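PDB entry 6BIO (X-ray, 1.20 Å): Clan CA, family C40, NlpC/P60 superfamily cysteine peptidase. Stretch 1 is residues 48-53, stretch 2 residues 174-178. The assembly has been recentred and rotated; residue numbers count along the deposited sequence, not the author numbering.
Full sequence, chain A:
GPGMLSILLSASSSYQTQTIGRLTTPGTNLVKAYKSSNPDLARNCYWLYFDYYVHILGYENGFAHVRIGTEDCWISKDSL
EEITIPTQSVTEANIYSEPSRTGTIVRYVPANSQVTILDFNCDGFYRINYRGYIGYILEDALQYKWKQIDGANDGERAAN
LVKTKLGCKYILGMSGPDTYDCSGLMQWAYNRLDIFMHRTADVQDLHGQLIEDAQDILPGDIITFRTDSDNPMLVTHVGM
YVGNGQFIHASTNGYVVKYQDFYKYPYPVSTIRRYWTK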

# COMPACT_ATOMS: atom_id res chain seq x y z
N LEU A 48 10.28 -8.31 1.13
CA LEU A 48 9.82 -6.94 0.97
C LEU A 48 10.97 -6.09 0.44
O LEU A 48 12.11 -6.53 0.45
CB LEU A 48 9.23 -6.35 2.26
CG LEU A 48 7.95 -7.00 2.74
CD1 LEU A 48 7.55 -6.39 4.07
CD2 LEU A 48 6.83 -6.91 1.72
N TYR A 49 10.65 -4.88 -0.05
CA TYR A 49 11.54 -4.16 -0.96
C TYR A 49 11.81 -2.72 -0.53
O TYR A 49 11.00 -2.08 0.14
CB TYR A 49 11.01 -4.23 -2.41
CG TYR A 49 10.90 -5.65 -2.87
CD1 TYR A 49 12.03 -6.35 -3.26
CD2 TYR A 49 9.70 -6.34 -2.77
CE1 TYR A 49 11.96 -7.67 -3.65
CE2 TYR A 49 9.63 -7.65 -3.11
CZ TYR A 49 10.75 -8.33 -3.55
OH TYR A 49 10.68 -9.67 -3.90
N PHE A 50 12.96 -2.23 -0.98
CA PHE A 50 13.41 -0.88 -0.69
C PHE A 50 12.32 0.15 -0.97
O PHE A 50 11.66 0.11 -2.01
CB PHE A 50 14.63 -0.60 -1.58
CG PHE A 50 15.16 0.79 -1.44
CD1 PHE A 50 15.80 1.20 -0.29
CD2 PHE A 50 14.96 1.68 -2.46
CE1 PHE A 50 16.22 2.51 -0.20
CE2 PHE A 50 15.44 3.00 -2.38
CZ PHE A 50 16.04 3.41 -1.25
N ASP A 51 12.14 1.08 -0.03
CA ASP A 51 11.25 2.22 -0.15
C ASP A 51 9.77 1.87 -0.07
O ASP A 51 8.94 2.74 -0.28
CB ASP A 51 11.57 3.08 -1.37
CG ASP A 51 11.10 4.51 -1.25
OD1 ASP A 51 11.36 5.14 -0.20
OD2 ASP A 51 10.53 5.04 -2.22
N TYR A 52 9.44 0.62 0.28
CA TYR A 52 8.08 0.30 0.67
C TYR A 52 7.77 0.91 2.03
O TYR A 52 8.64 1.03 2.89
CB TYR A 52 7.88 -1.22 0.72
CG TYR A 52 7.64 -1.92 -0.62
CD1 TYR A 52 7.91 -1.30 -1.84
CD2 TYR A 52 7.13 -3.22 -0.65
CE1 TYR A 52 7.69 -1.95 -3.03
CE2 TYR A 52 6.91 -3.86 -1.85
CZ TYR A 52 7.18 -3.23 -3.03
OH TYR A 52 6.96 -3.87 -4.22
N TYR A 53 6.50 1.25 2.22
CA TYR A 53 5.99 1.75 3.50
C TYR A 53 5.21 0.65 4.21
O TYR A 53 4.46 -0.12 3.59
CB TYR A 53 5.11 2.98 3.26
CG TYR A 53 5.74 4.14 2.52
CD1 TYR A 53 7.09 4.31 2.45
CD2 TYR A 53 4.93 5.05 1.89
CE1 TYR A 53 7.64 5.39 1.76
CE2 TYR A 53 5.46 6.15 1.23
CZ TYR A 53 6.81 6.30 1.17
OH TYR A 53 7.33 7.39 0.49
N MET A 174 12.88 -5.46 -9.88
CA MET A 174 12.86 -4.18 -9.20
C MET A 174 11.44 -3.67 -8.97
O MET A 174 10.52 -3.98 -9.74
CB MET A 174 13.67 -3.15 -10.00
CG MET A 174 15.10 -3.53 -10.16
SD MET A 174 15.98 -3.70 -8.63
CE MET A 174 16.20 -2.01 -8.24
N SER A 175 11.29 -2.88 -7.92
CA SER A 175 10.00 -2.34 -7.51
C SER A 175 10.12 -0.89 -7.02
O SER A 175 9.37 -0.48 -6.13
CB SER A 175 9.33 -3.22 -6.47
OG SER A 175 10.17 -3.43 -5.38
N GLY A 176 11.02 -0.11 -7.60
CA GLY A 176 11.06 1.33 -7.37
C GLY A 176 12.12 1.78 -6.41
O GLY A 176 12.71 0.97 -5.67
N PRO A 177 12.34 3.10 -6.35
CA PRO A 177 11.51 4.13 -6.96
C PRO A 177 11.76 4.42 -8.43
O PRO A 177 10.90 5.03 -9.05
CB PRO A 177 11.86 5.40 -6.14
CG PRO A 177 13.22 5.13 -5.70
CD PRO A 177 13.27 3.66 -5.37
N ASP A 178 12.91 4.03 -8.98
CA ASP A 178 13.27 4.47 -10.32
C ASP A 178 13.12 3.41 -11.39
O ASP A 178 12.95 3.77 -12.56
CB ASP A 178 14.72 4.90 -10.39
CG ASP A 178 14.94 6.16 -9.63
OD1 ASP A 178 14.27 7.18 -9.94
OD2 ASP A 178 15.75 6.11 -8.72
O HOH W 1 9.61 1.02 -3.80
O HOH W 2 11.91 -1.35 -4.34

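Ser175 is the centre of this contact and has the largest area covered by the other stretch. Its CA-to-CB bond points toward the turn formed by Tyr49 to Tyr52. With chi1 in the p rotamer, the hydroxyl lies close to Tyr49: Ser175 OG is 3.2 Å from Tyr49 CB. Tyr52 also reaches the serine, and its OH lies 3.3 Å from Ser175 CB. The Tyr52 CA-to-CB bond points sideways, but the end of the long side chain comes nearer. Ser175 thus packs against two tyrosines that begin and end the same turn.

That turn is a type II beta turn, closed by a hydrogen bond from Tyr52 N to Tyr49 O at 3.1 Å. Asp51 takes its third position with a positive phi of 73°.

No clear direct hydrogen bond joins the two stretches. Two waters bridge polar atoms of the two stretches. Water 1 lies 2.9 Å from Phe50 O and 2.8 Å from Ser175 O, placed to donate to either, though with atoms elsewhere it has more acceptors in reach than protons. Water 2 lies 2.8 Å from Phe50 O, 2.9 Å from Ser175 OG and 2.8 Å from Gly176 O. It is placed to donate to either carbonyl O and is within hydrogen-bonding reach of Ser175 OG, though with atoms elsewhere there are more acceptors in reach than it has protons. Phe50 O and Gly176 O are 3.9 Å apart. Both are acceptors, so a water between them supplies what neither carbonyl can.

Pro177 and Phe50 form the apolar part. Pro177 CD is 3.8 Å from Phe50 CE2, at the edge of the phenyl ring and near its plane. The peptide bond before Pro177 is cis. Asp51 adds a looser contact, with its OD2 4.2 Å from Pro177 CB.

Gly176 links the serine to the proline. Its phi and psi are 101° and 169°. At these angles a CB would be jammed against the carbonyl O of Ser175, so the backbone itself calls for glycine.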